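Side-chain contacts in methyltransferase FkbM (PDB 2PY6), which probably transfers methyl groups to a substrate that is not identified here: residues I367-Y370 with D375-D378; I392-H397 with W402-Y407. All coordinates share one frame; numbering follows the deposited sequence.

Interaction 1 of 2, residues I367-Y370 with D375-D378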
ATOM      1  N   ILE A 367     -23.736 -21.939 -15.855  1.00 27.97           N
ATOM      2  CA  ILE A 367     -23.226 -23.092 -15.086  1.00 28.04           C
ATOM      3  C   ILE A 367     -21.707 -23.166 -15.187  1.00 28.53           C
ATOM      4  O   ILE A 367     -21.170 -23.344 -16.293  1.00 30.28           O
ATOM      5  CB  ILE A 367     -23.871 -24.412 -15.583  1.00 26.76           C
ATOM      6  CG1 ILE A 367     -25.405 -24.311 -15.703  1.00 30.34           C
ATOM      7  CG2 ILE A 367     -23.534 -25.575 -14.647  1.00 28.71           C
ATOM      8  CD1 ILE A 367     -26.173 -24.031 -14.379  1.00 26.39           C
ATOM      9  N   SER A 368     -21.006 -22.993 -14.067  1.00 27.10           N
ATOM     10  CA  SER A 368     -19.543 -22.986 -14.098  1.00 30.48           C
ATOM     11  C   SER A 368     -19.115 -24.373 -14.568  1.00 31.82           C
ATOM     12  O   SER A 368     -19.674 -25.381 -14.126  1.00 33.57           O
ATOM     13  CB  SER A 368     -18.954 -22.623 -12.750  1.00 29.03           C
ATOM     14  OG  SER A 368     -19.179 -23.653 -11.860  1.00 47.93           O
ATOM     15  N   ALA A 369     -18.178 -24.424 -15.510  1.00 32.46           N
ATOM     16  CA  ALA A 369     -17.852 -25.672 -16.213  1.00 34.39           C
ATOM     17  C   ALA A 369     -16.432 -26.151 -16.102  1.00 35.34           C
ATOM     18  O   ALA A 369     -16.042 -27.022 -16.857  1.00 39.33           O
ATOM     19  CB  ALA A 369     -18.175 -25.464 -17.680  1.00 36.84           C
ATOM     20  N   TYR A 370     -15.680 -25.620 -15.149  1.00 34.53           N
ATOM     21  CA  TYR A 370     -14.257 -25.903 -15.019  1.00 34.71           C
ATOM     22  C   TYR A 370     -13.847 -26.790 -13.849  1.00 34.17           C
ATOM     23  O   TYR A 370     -12.653 -26.932 -13.624  1.00 34.12           O
ATOM     24  CB  TYR A 370     -13.511 -24.572 -14.884  1.00 34.24           C
ATOM     25  CG  TYR A 370     -13.735 -23.886 -13.540  1.00 35.81           C
ATOM     26  CD1 TYR A 370     -14.831 -23.078 -13.328  1.00 30.09           C
ATOM     27  CD2 TYR A 370     -12.849 -24.093 -12.471  1.00 34.21           C
ATOM     28  CE1 TYR A 370     -15.037 -22.450 -12.084  1.00 37.78           C
ATOM     29  CE2 TYR A 370     -13.057 -23.503 -11.239  1.00 39.07           C
ATOM     30  CZ  TYR A 370     -14.141 -22.673 -11.048  1.00 36.37           C
ATOM     31  OH  TYR A 370     -14.324 -22.077  -9.812  1.00 40.20           O
ATOM     32  N   ASP A 375     -17.030 -32.189 -16.889  1.00 37.96           N
ATOM     33  CA  ASP A 375     -18.198 -31.343 -16.746  1.00 35.87           C
ATOM     34  C   ASP A 375     -18.790 -30.698 -18.014  1.00 32.33           C
ATOM     35  O   ASP A 375     -19.989 -30.629 -18.102  1.00 28.84           O
ATOM     36  CB  ASP A 375     -18.008 -30.327 -15.617  1.00 38.10           C
ATOM     37  CG  ASP A 375     -18.327 -30.926 -14.237  1.00 40.00           C
ATOM     38  OD1 ASP A 375     -18.868 -32.076 -14.115  1.00 44.00           O
ATOM     39  OD2 ASP A 375     -18.080 -30.214 -13.269  1.00 35.74           O
ATOM     40  N   LEU A 376     -17.982 -30.304 -18.986  1.00 29.30           N
ATOM     41  CA  LEU A 376     -18.504 -29.707 -20.208  1.00 31.56           C
ATOM     42  C   LEU A 376     -19.446 -30.667 -20.911  1.00 31.22           C
ATOM     43  O   LEU A 376     -20.505 -30.265 -21.408  1.00 28.56           O
ATOM     44  CB  LEU A 376     -17.371 -29.286 -21.141  1.00 34.91           C
ATOM     45  CG  LEU A 376     -16.621 -27.995 -20.777  1.00 33.95           C
ATOM     46  CD1 LEU A 376     -15.275 -27.957 -21.457  1.00 33.12           C
ATOM     47  CD2 LEU A 376     -17.481 -26.776 -21.155  1.00 33.34           C
ATOM     48  N   LEU A 377     -19.102 -31.950 -20.899  1.00 27.64           N
ATOM     49  CA  LEU A 377     -19.947 -32.949 -21.532  1.00 27.83           C
ATOM     50  C   LEU A 377     -21.065 -33.391 -20.610  1.00 26.40           C
ATOM     51  O   LEU A 377     -22.213 -33.387 -20.986  1.00 30.64           O
ATOM     52  CB  LEU A 377     -19.104 -34.166 -21.939  1.00 27.87           C
ATOM     53  CG  LEU A 377     -18.045 -33.870 -22.988  1.00 24.75           C
ATOM     54  CD1 LEU A 377     -17.083 -35.021 -23.080  1.00 19.43           C
ATOM     55  CD2 LEU A 377     -18.683 -33.567 -24.326  1.00 26.57           C
ATOM     56  N   ASP A 378     -20.732 -33.740 -19.381  1.00 27.74           N
ATOM     57  CA  ASP A 378     -21.724 -34.281 -18.438  1.00 29.75           C
ATOM     58  C   ASP A 378     -22.875 -33.362 -18.057  1.00 28.08           C
ATOM     59  O   ASP A 378     -24.004 -33.784 -18.019  1.00 29.55           O
ATOM     60  CB  ASP A 378     -21.015 -34.747 -17.179  1.00 29.57           C
ATOM     61  CG  ASP A 378     -20.136 -35.985 -17.427  1.00 35.49           C
ATOM     62  OD1 ASP A 378     -20.128 -36.538 -18.553  1.00 29.50           O
ATOM     63  OD2 ASP A 378     -19.448 -36.413 -16.479  1.00 46.70           O
TER
HETATM   64  O   HOH W   1     -17.832 -27.664 -13.499  1.00 30.32           O
HETATM   65  O   HOH W   2     -15.029 -29.767 -18.424  1.00 38.45           O

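Interaction 2 of 2, residues I392-H397 with W402-Y407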
ATOM      1  N   ILE A 392     -27.027 -23.211 -26.465  1.00 30.81           N
ATOM      2  CA  ILE A 392     -25.887 -23.324 -25.583  1.00 30.63           C
ATOM      3  C   ILE A 392     -24.716 -22.447 -26.053  1.00 29.04           C
ATOM      4  O   ILE A 392     -24.395 -22.378 -27.249  1.00 25.46           O
ATOM      5  CB  ILE A 392     -25.378 -24.803 -25.488  1.00 30.26           C
ATOM      6  CG1 ILE A 392     -26.531 -25.775 -25.284  1.00 34.06           C
ATOM      7  CG2 ILE A 392     -24.300 -24.918 -24.367  1.00 33.80           C
ATOM      8  CD1 ILE A 392     -26.117 -27.250 -25.317  1.00 37.64           C
ATOM      9  N   GLY A 393     -24.088 -21.776 -25.099  1.00 29.06           N
ATOM     10  CA  GLY A 393     -22.880 -20.975 -25.366  1.00 29.13           C
ATOM     11  C   GLY A 393     -21.832 -21.303 -24.323  1.00 32.56           C
ATOM     12  O   GLY A 393     -22.118 -22.027 -23.350  1.00 29.62           O
ATOM     13  N   LEU A 394     -20.619 -20.762 -24.514  1.00 32.25           N
ATOM     14  CA  LEU A 394     -19.541 -20.991 -23.581  1.00 30.51           C
ATOM     15  C   LEU A 394     -18.588 -19.816 -23.612  1.00 28.57           C
ATOM     16  O   LEU A 394     -18.164 -19.410 -24.673  1.00 25.68           O
ATOM     17  CB  LEU A 394     -18.780 -22.251 -23.992  1.00 30.86           C
ATOM     18  CG  LEU A 394     -17.616 -22.749 -23.133  1.00 26.88           C
ATOM     19  CD1 LEU A 394     -18.146 -23.362 -21.821  1.00 23.69           C
ATOM     20  CD2 LEU A 394     -16.842 -23.809 -23.938  1.00 34.11           C
ATOM     21  N   ARG A 395     -18.257 -19.273 -22.451  1.00 28.04           N
ATOM     22  CA  ARG A 395     -17.238 -18.206 -22.356  1.00 29.35           C
ATOM     23  C   ARG A 395     -16.247 -18.575 -21.255  1.00 28.75           C
ATOM     24  O   ARG A 395     -16.608 -19.264 -20.314  1.00 29.63           O
ATOM     25  CB  ARG A 395     -17.835 -16.828 -22.015  1.00 28.81           C
ATOM     26  CG  ARG A 395     -18.742 -16.224 -23.068  1.00 24.73           C
ATOM     27  CD  ARG A 395     -18.024 -15.846 -24.362  1.00 27.27           C
ATOM     28  NE  ARG A 395     -18.983 -15.388 -25.374  1.00 31.36           N
ATOM     29  CZ  ARG A 395     -19.548 -16.125 -26.330  1.00 31.30           C
ATOM     30  NH1 ARG A 395     -19.296 -17.411 -26.491  1.00 28.70           N
ATOM     31  NH2 ARG A 395     -20.389 -15.553 -27.160  1.00 29.14           N
ATOM     32  N   HIS A 396     -15.015 -18.072 -21.376  1.00 31.35           N
ATOM     33  CA  HIS A 396     -13.996 -18.271 -20.378  1.00 30.71           C
ATOM     34  C   HIS A 396     -13.703 -16.909 -19.769  1.00 30.25           C
ATOM     35  O   HIS A 396     -13.328 -16.009 -20.489  1.00 30.36           O
ATOM     36  CB  HIS A 396     -12.739 -18.878 -20.973  1.00 31.36           C
ATOM     37  CG  HIS A 396     -11.691 -19.119 -19.942  1.00 30.13           C
ATOM     38  ND1 HIS A 396     -11.742 -20.194 -19.083  1.00 27.97           N
ATOM     39  CD2 HIS A 396     -10.636 -18.373 -19.547  1.00 31.26           C
ATOM     40  CE1 HIS A 396     -10.734 -20.127 -18.235  1.00 30.20           C
ATOM     41  NE2 HIS A 396     -10.051 -19.029 -18.489  1.00 26.37           N
ATOM     42  N   HIS A 397     -13.830 -16.772 -18.447  1.00 30.50           N
ATOM     43  CA  HIS A 397     -13.763 -15.453 -17.800  1.00 30.51           C
ATOM     44  C   HIS A 397     -12.599 -15.067 -16.843  1.00 33.22           C
ATOM     45  O   HIS A 397     -12.764 -14.135 -16.048  1.00 35.35           O
ATOM     46  CB  HIS A 397     -15.048 -15.201 -17.039  1.00 27.73           C
ATOM     47  CG  HIS A 397     -16.272 -15.165 -17.876  1.00 23.71           C
ATOM     48  ND1 HIS A 397     -16.777 -13.996 -18.399  1.00 25.82           N
ATOM     49  CD2 HIS A 397     -17.129 -16.150 -18.250  1.00 23.42           C
ATOM     50  CE1 HIS A 397     -17.889 -14.262 -19.076  1.00 30.47           C
ATOM     51  NE2 HIS A 397     -18.135 -15.558 -18.982  1.00 29.30           N
ATOM     52  N   TRP A 402      -9.691 -20.905 -14.251  1.00 34.49           N
ATOM     53  CA  TRP A 402     -10.956 -20.772 -13.552  1.00 34.34           C
ATOM     54  C   TRP A 402     -11.986 -20.008 -14.387  1.00 35.14           C
ATOM     55  O   TRP A 402     -11.653 -19.142 -15.180  1.00 33.30           O
ATOM     56  CB  TRP A 402     -10.760 -19.985 -12.247  1.00 37.62           C
ATOM     57  CG  TRP A 402      -9.403 -20.162 -11.613  1.00 45.51           C
ATOM     58  CD1 TRP A 402      -8.495 -19.171 -11.309  1.00 48.24           C
ATOM     59  CD2 TRP A 402      -8.760 -21.406 -11.290  1.00 47.25           C
ATOM     60  NE1 TRP A 402      -7.363 -19.724 -10.764  1.00 49.11           N
ATOM     61  CE2 TRP A 402      -7.493 -21.091 -10.750  1.00 49.94           C
ATOM     62  CE3 TRP A 402      -9.144 -22.749 -11.386  1.00 48.79           C
ATOM     63  CZ2 TRP A 402      -6.611 -22.070 -10.310  1.00 48.41           C
ATOM     64  CZ3 TRP A 402      -8.265 -23.722 -10.939  1.00 47.76           C
ATOM     65  CH2 TRP A 402      -7.012 -23.377 -10.417  1.00 46.68           C
ATOM     66  N   ASP A 403     -13.237 -20.351 -14.143  1.00 32.51           N
ATOM     67  CA  ASP A 403     -14.416 -19.699 -14.654  1.00 31.75           C
ATOM     68  C   ASP A 403     -14.701 -19.783 -16.138  1.00 31.20           C
ATOM     69  O   ASP A 403     -15.091 -18.804 -16.769  1.00 27.16           O
ATOM     70  CB  ASP A 403     -14.530 -18.263 -14.104  1.00 35.03           C
ATOM     71  CG  ASP A 403     -14.615 -18.229 -12.561  1.00 33.30           C
ATOM     72  OD1 ASP A 403     -15.531 -18.885 -11.962  1.00 33.60           O
ATOM     73  OD2 ASP A 403     -13.793 -17.498 -11.978  1.00 39.12           O
ATOM     74  N   THR A 404     -14.524 -20.991 -16.651  1.00 27.77           N
ATOM     75  CA  THR A 404     -15.064 -21.371 -17.917  1.00 31.30           C
ATOM     76  C   THR A 404     -16.529 -21.611 -17.520  1.00 28.70           C
ATOM     77  O   THR A 404     -16.791 -22.280 -16.544  1.00 31.93           O
ATOM     78  CB  THR A 404     -14.400 -22.663 -18.434  1.00 32.39           C
ATOM     79  OG1 THR A 404     -12.999 -22.431 -18.578  1.00 33.22           O
ATOM     80  CG2 THR A 404     -14.973 -23.060 -19.748  1.00 35.20           C
ATOM     81  N   CYS A 405     -17.472 -21.006 -18.229  1.00 30.23           N
ATOM     82  CA  CYS A 405     -18.858 -21.074 -17.878  1.00 25.89           C
ATOM     83  C   CYS A 405     -19.750 -21.392 -19.062  1.00 25.47           C
ATOM     84  O   CYS A 405     -19.634 -20.772 -20.103  1.00 29.55           O
ATOM     85  CB  CYS A 405     -19.256 -19.689 -17.331  1.00 27.74           C
ATOM     86  SG  CYS A 405     -20.900 -19.606 -16.622  1.00 29.59           S
ATOM     87  N   LEU A 406     -20.669 -22.331 -18.882  1.00 27.59           N
ATOM     88  CA  LEU A 406     -21.664 -22.690 -19.892  1.00 26.06           C
ATOM     89  C   LEU A 406     -22.855 -21.790 -19.715  1.00 27.81           C
ATOM     90  O   LEU A 406     -23.216 -21.485 -18.588  1.00 26.46           O
ATOM     91  CB  LEU A 406     -22.158 -24.114 -19.697  1.00 28.24           C
ATOM     92  CG  LEU A 406     -21.236 -25.245 -20.141  1.00 30.38           C
ATOM     93  CD1 LEU A 406     -21.426 -26.510 -19.349  1.00 25.13           C
ATOM     94  CD2 LEU A 406     -21.417 -25.453 -21.660  1.00 31.03           C
ATOM     95  N   TYR A 407     -23.443 -21.364 -20.831  1.00 27.24           N
ATOM     96  CA  TYR A 407     -24.679 -20.588 -20.836  1.00 28.55           C
ATOM     97  C   TYR A 407     -25.731 -21.347 -21.617  1.00 29.86           C
ATOM     98  O   TYR A 407     -25.440 -21.905 -22.671  1.00 29.19           O
ATOM     99  CB  TYR A 407     -24.462 -19.233 -21.469  1.00 29.43           C
ATOM    100  CG  TYR A 407     -23.491 -18.403 -20.675  1.00 29.65           C
ATOM    101  CD1 TYR A 407     -23.947 -17.602 -19.635  1.00 26.75           C
ATOM    102  CD2 TYR A 407     -22.125 -18.461 -20.912  1.00 27.29           C
ATOM    103  CE1 TYR A 407     -23.078 -16.855 -18.893  1.00 24.84           C
ATOM    104  CE2 TYR A 407     -21.243 -17.705 -20.160  1.00 33.59           C
ATOM    105  CZ  TYR A 407     -21.724 -16.919 -19.144  1.00 25.25           C
ATOM    106  OH  TYR A 407     -20.886 -16.116 -18.393  1.00 23.47           O
TER

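Interaction 1 of 2, residues I367-Y370 with D375-D378
Leu376 turns its CG to the side of its own backbone N, anti to the carbonyl carbon (chi1 -77°), and this carries one methyl of its fork to Ala369. The touch is between CD2 of Leu376 and CB of Ala369, at 3.8 Å. It is a small apolar contact of one methyl against another. The carbonyl of Ala369 faces the start of the helix as well. CB of Asp375 lies 4.0 Å from O of Ala369.

Two waters complete the join. The first gives a proton to each side: it is 3.0 Å from O of Ser368 and 2.6 Å from OD2 of Asp375. The second torsion of Asp375 is close to zero (chi2 -9°). OD1 nearly eclipses CA, which leaves OD2 pointing outward to the water. The second water accepts the N-H of Leu376, with its oxygen 3.1 Å from N of Leu376. Its bond to O of Ala369 is weak. A backbone N-H in the first turn of the helix is satisfied in this way. The carboxylate of Asp375 sits close to that helix start, which would probably favour its charged form.

Ser368 OG is hydrogen-bonded to His371 NE2 and Asp342 OD1. Leu376 also packs on Leu177 of helix 171-180, and Ala369 on Leu406.

A short loop leads from strand 364-368 into helix 375-386. Such a strand-to-helix connection at the carboxyl end of a parallel strand is characteristic of the Rossmann-like fold of class I methyltransferases.

Interaction 2 of 2, residues I392-H397 with W402-Y407
His396 presents the edge of its imidazole to the hydroxyl of Thr404. OG1 of Thr404 lies in the ring plane, 2.6 Å from ND1 of His396, in a short hydrogen bond that either partner could donate. His396 has CG anti to its backbone N (chi1 -179°), which swings the ring along the strand pair toward Thr404. CE1 of His396 also comes 3.3 Å from O of Trp402. NE2 is bonded to Asp400 O in the turn. Both ring nitrogens thus have hydrogen bonds, and the ring stacks with Tyr205.

Leu394 is on the same face of the sheet. Its CD1 lies over the partner backbone, 3.4 Å from O of Cys405. It fits between two side chains, 3.8 Å from CG2 of Thr404 and 3.9 Å from CD2 of Leu406. Ile392 lies alongside Leu406, pointing the same way.

The other face carries Arg395, Cys405 and Tyr407. The Tyr407 side chain crosses that of Arg395 at about a right angle, with CE2 of Tyr407 4.0 Å from CB of Arg395. His397 and Tyr407 approach from opposite directions. The bond from NE2 of His397 to OH of Tyr407 is 2.9 Å long but weak, because it is bent to 123°. Both groups have firmer partners: Thr214 OG1 for His397 ND1 and Tyr216 N for Tyr407 OH. Arg395 bends back so that NH1 reaches O of Leu394, 2.9 Å away, while NH2 makes a salt bridge to Asp183.

The strands form an antiparallel hairpin, their directions 161° apart. Gly393 pairs with Tyr407 and Arg395 with Cys405, each through two backbone hydrogen bonds, and His397 N bonds to Asp403 O. Helices 184-199 and 375-386 pack against the face of Leu394, and strand 364-368 lies beside 404-408.

In the fold
Interactions 1 and 2 follow one another along the chain, with centres about 8 Å apart, and share one sheet. Strand 404-408 is inserted antiparallel between strands 364-368 and 392-396, which gives the 3-2-1-4-5-7-6 strand order of class I methyltransferases. Two probable hydrogen bonds tie it to the first: Ala369 N to Thr404 O and Ile367 N to Leu406 O, both 2.8 Å. On the face of the sheet that carries Leu394, CD2 of Leu376 packs on CD1 of Leu394 at 3.5 Å, so the helix start of interaction 1 rests on the hairpin of interaction 2. In relatives, the cofactor binds at the carboxyl ends of the parallel strands, the edge where strand 364-368 also ends.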